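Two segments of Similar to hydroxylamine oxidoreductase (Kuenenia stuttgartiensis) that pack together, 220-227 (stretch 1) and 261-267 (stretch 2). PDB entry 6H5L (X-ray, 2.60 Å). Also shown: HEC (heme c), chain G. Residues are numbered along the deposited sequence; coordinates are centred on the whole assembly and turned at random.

Stretch 1 220-227: AVEGRQPE
Stretch 2 261-267: DFTKPLV

A helical segment packs against a turn-containing loop through one arginine, Arg 224, which binds a backbone carbonyl and a heme c propionate at once, and one phenylalanine, Phe 262, which fills the apolar part of the contact. Together the stretches bury 405 Å², most of it on Phe 262 (123 Å²) and Arg 224 (119 Å²), both buried; Val 221 and Phe 262 mark the register, their CA atoms 5.1 Å apart.

Ala 220 to Gly 223 are helical (phi/psi near -65/-35); Arg 224 (-89/-13) leads to an extended Gln 225 (-87/147). In stretch 2 a type I turn runs from Asp 261 to Lys 264, with Phe 262 at -83/-1 and Thr 263 at -77/-17. Asp 261 (chi1 t) steadies it: Asp 261 OD1 accepts Thr 263 N at 3.2 Å. Thr 263 OG1 (chi1 p) donates to Asp 261 OD1 at a very short 2.4 Å. Lys 264 and Pro 265 then extend (psi 132 and 159) into the 3-10 segment at Leu 266.

Arg 224 points its CA-to-CB bond toward the loop, and its rotamer (m, t, m, chi4 -100°) brings the guanidinium edge to Phe 262 O. Arg 224 NE and NH2 both donate to Phe 262 O, at 2.8 and 3.1 Å. Arg 224 NH1 donates to HEC O2D at 2.8 Å, and Leu 266 N reaches the same O2D at 3.0 Å, so the propionate ties helix and loop together. Arginine suits this buried site because its planar, multiply donating group can serve both acceptors near its plane, while Pro 265 CA lies over a face, 3.5 Å from Arg 224 NH1.

Phe 262 (CA-to-CB sideways, chi1 -71°, chi2 -69°) offers a flat aromatic face to the Gln 225 methylene (chi1 27°, between wells; chi2 t): Gln 225 CB sits 4.2 Å from the Phe 262 ring centroid in a CH-pi contact. Apolar Pro 226 brings CD within 4.3 Å of Phe 262 CZ, leaving no side-chain polar group unpaired. Val 221 (chi1 t), compact and branched, places CG1 3.7 Å from Phe 262 CB and CG2 4.0 Å from Thr 263 CG2.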

# COMPACT_ATOMS: atom_id res chain seq x y z
N ALA A 220 27.76 -12.02 4.10
CA ALA A 220 28.62 -11.24 3.21
C ALA A 220 28.30 -9.75 3.32
O ALA A 220 29.19 -8.91 3.13
CB ALA A 220 28.46 -11.72 1.77
N VAL A 221 27.04 -9.41 3.61
CA VAL A 221 26.68 -8.02 3.86
C VAL A 221 27.45 -7.49 5.06
O VAL A 221 27.97 -6.36 5.03
CB VAL A 221 25.16 -7.89 4.06
CG1 VAL A 221 24.80 -6.49 4.55
CG2 VAL A 221 24.42 -8.22 2.78
N GLU A 222 27.55 -8.28 6.12
CA GLU A 222 28.27 -7.83 7.31
C GLU A 222 29.78 -7.79 7.06
O GLU A 222 30.48 -6.92 7.59
CB GLU A 222 27.95 -8.74 8.50
CG GLU A 222 28.56 -8.26 9.80
CD GLU A 222 28.58 -9.35 10.85
OE1 GLU A 222 27.53 -9.97 11.10
OE2 GLU A 222 29.67 -9.59 11.41
N GLY A 223 30.30 -8.73 6.26
CA GLY A 223 31.72 -8.74 5.97
C GLY A 223 32.16 -7.54 5.15
O GLY A 223 33.32 -7.13 5.22
N ARG A 224 31.25 -6.96 4.37
CA ARG A 224 31.58 -5.84 3.50
C ARG A 224 31.42 -4.48 4.17
O ARG A 224 31.89 -3.48 3.62
CB ARG A 224 30.72 -5.89 2.23
CG ARG A 224 31.10 -7.02 1.28
CD ARG A 224 30.40 -6.89 -0.06
NE ARG A 224 29.06 -7.48 -0.06
CZ ARG A 224 28.78 -8.68 -0.55
NH1 ARG A 224 29.74 -9.43 -1.08
NH2 ARG A 224 27.53 -9.14 -0.53
N GLN A 225 30.77 -4.42 5.34
CA GLN A 225 30.71 -3.09 5.93
C GLN A 225 31.95 -2.82 6.77
O GLN A 225 32.50 -3.75 7.37
CB GLN A 225 29.45 -2.93 6.77
CG GLN A 225 28.90 -4.21 7.35
CD GLN A 225 27.43 -4.09 7.74
OE1 GLN A 225 26.67 -3.36 7.11
NE2 GLN A 225 27.04 -4.81 8.78
N PRO A 226 32.40 -1.56 6.82
CA PRO A 226 33.67 -1.25 7.49
C PRO A 226 33.74 -1.67 8.95
O PRO A 226 34.84 -1.96 9.44
CB PRO A 226 33.77 0.28 7.35
CG PRO A 226 32.99 0.59 6.14
CD PRO A 226 31.85 -0.39 6.10
N GLU A 227 32.61 -1.72 9.65
CA GLU A 227 32.62 -2.04 11.07
C GLU A 227 33.12 -3.45 11.36
O GLU A 227 33.49 -3.74 12.50
CB GLU A 227 31.23 -1.85 11.67
CG GLU A 227 30.81 -0.40 11.90
CD GLU A 227 30.38 0.31 10.62
OE1 GLU A 227 30.03 1.51 10.69
OE2 GLU A 227 30.38 -0.34 9.55
N ASP A 261 24.43 -0.24 -0.86
CA ASP A 261 23.93 -1.57 -1.20
C ASP A 261 25.06 -2.56 -0.91
O ASP A 261 25.90 -2.84 -1.76
CB ASP A 261 23.47 -1.63 -2.65
CG ASP A 261 22.71 -2.91 -2.97
OD1 ASP A 261 22.68 -3.83 -2.12
OD2 ASP A 261 22.12 -2.99 -4.07
N PHE A 262 25.05 -3.11 0.31
CA PHE A 262 26.05 -4.09 0.71
C PHE A 262 25.71 -5.51 0.26
O PHE A 262 26.49 -6.43 0.52
CB PHE A 262 26.25 -4.06 2.22
CG PHE A 262 26.97 -2.83 2.71
CD1 PHE A 262 28.31 -2.64 2.43
CD2 PHE A 262 26.30 -1.88 3.46
CE1 PHE A 262 28.98 -1.52 2.87
CE2 PHE A 262 26.97 -0.75 3.91
CZ PHE A 262 28.30 -0.57 3.62
N THR A 263 24.56 -5.70 -0.40
CA THR A 263 24.24 -7.01 -0.95
C THR A 263 25.01 -7.31 -2.23
O THR A 263 25.08 -8.47 -2.64
CB THR A 263 22.73 -7.12 -1.23
OG1 THR A 263 22.37 -6.21 -2.28
CG2 THR A 263 21.93 -6.78 0.02
N LYS A 264 25.58 -6.29 -2.87
CA LYS A 264 26.31 -6.46 -4.12
C LYS A 264 27.76 -6.80 -3.83
O LYS A 264 28.39 -6.12 -3.01
CB LYS A 264 26.22 -5.21 -4.97
CG LYS A 264 24.81 -4.68 -5.16
CD LYS A 264 24.78 -3.41 -6.00
CE LYS A 264 24.60 -3.70 -7.48
NZ LYS A 264 24.36 -2.46 -8.26
N PRO A 265 28.33 -7.82 -4.46
CA PRO A 265 29.77 -8.06 -4.34
C PRO A 265 30.56 -6.86 -4.84
O PRO A 265 30.07 -6.02 -5.60
CB PRO A 265 30.01 -9.29 -5.22
CG PRO A 265 28.79 -9.41 -6.09
CD PRO A 265 27.66 -8.85 -5.27
N LEU A 266 31.81 -6.78 -4.38
CA LEU A 266 32.62 -5.58 -4.61
C LEU A 266 32.80 -5.30 -6.09
O LEU A 266 32.80 -4.13 -6.51
CB LEU A 266 33.98 -5.73 -3.92
CG LEU A 266 33.93 -5.78 -2.39
CD1 LEU A 266 35.26 -6.25 -1.82
CD2 LEU A 266 33.56 -4.41 -1.83
N VAL A 267 32.95 -6.34 -6.91
CA VAL A 267 33.17 -6.14 -8.34
C VAL A 267 31.92 -5.59 -9.03
O VAL A 267 32.03 -5.00 -10.11
CB VAL A 267 33.64 -7.45 -9.00
CG1 VAL A 267 32.47 -8.40 -9.21
CG2 VAL A 267 34.36 -7.16 -10.31
FE HEC G . 35.22 -13.96 3.51
CHA HEC G . 33.05 -12.95 1.05
CHB HEC G . 34.38 -17.24 2.86
CHC HEC G . 37.75 -15.05 5.60
CHD HEC G . 35.81 -10.76 4.46
NA HEC G . 33.95 -14.92 2.21
C1A HEC G . 33.15 -14.30 1.27
C2A HEC G . 32.43 -15.32 0.54
C3A HEC G . 32.80 -16.51 1.03
C4A HEC G . 33.76 -16.28 2.09
CMA HEC G . 32.28 -17.88 0.54
CAA HEC G . 31.43 -15.08 -0.62
CBA HEC G . 30.00 -15.08 -0.10
CGA HEC G . 29.06 -14.84 -1.26
O1A HEC G . 29.52 -14.34 -2.31
O2A HEC G . 27.84 -15.14 -1.12
NB HEC G . 35.89 -15.80 4.18
C1B HEC G . 35.49 -17.02 3.66
C2B HEC G . 36.43 -18.02 4.11
C3B HEC G . 37.36 -17.43 4.87
C4B HEC G . 37.04 -16.02 4.93
CMB HEC G . 36.35 -19.52 3.76
CAB HEC G . 38.57 -18.08 5.56
CBB HEC G . 39.64 -18.49 4.53
NC HEC G . 36.54 -13.08 4.80
C1C HEC G . 37.51 -13.70 5.55
C2C HEC G . 38.31 -12.67 6.19
C3C HEC G . 37.70 -11.50 5.98
C4C HEC G . 36.62 -11.72 5.03
CMC HEC G . 39.39 -12.96 7.25
CAC HEC G . 38.15 -10.13 6.53
CBC HEC G . 39.50 -9.73 5.91
ND HEC G . 34.49 -12.14 2.90
C1D HEC G . 34.99 -10.93 3.36
C2D HEC G . 34.51 -9.88 2.50
C3D HEC G . 33.65 -10.56 1.43
C4D HEC G . 33.69 -11.96 1.76
CMD HEC G . 34.80 -8.37 2.61
CAD HEC G . 32.91 -9.90 0.25
CBD HEC G . 33.67 -10.25 -1.02
CGD HEC G . 33.27 -9.36 -2.17
O1D HEC G . 33.97 -9.38 -3.22
O2D HEC G . 32.26 -8.62 -2.04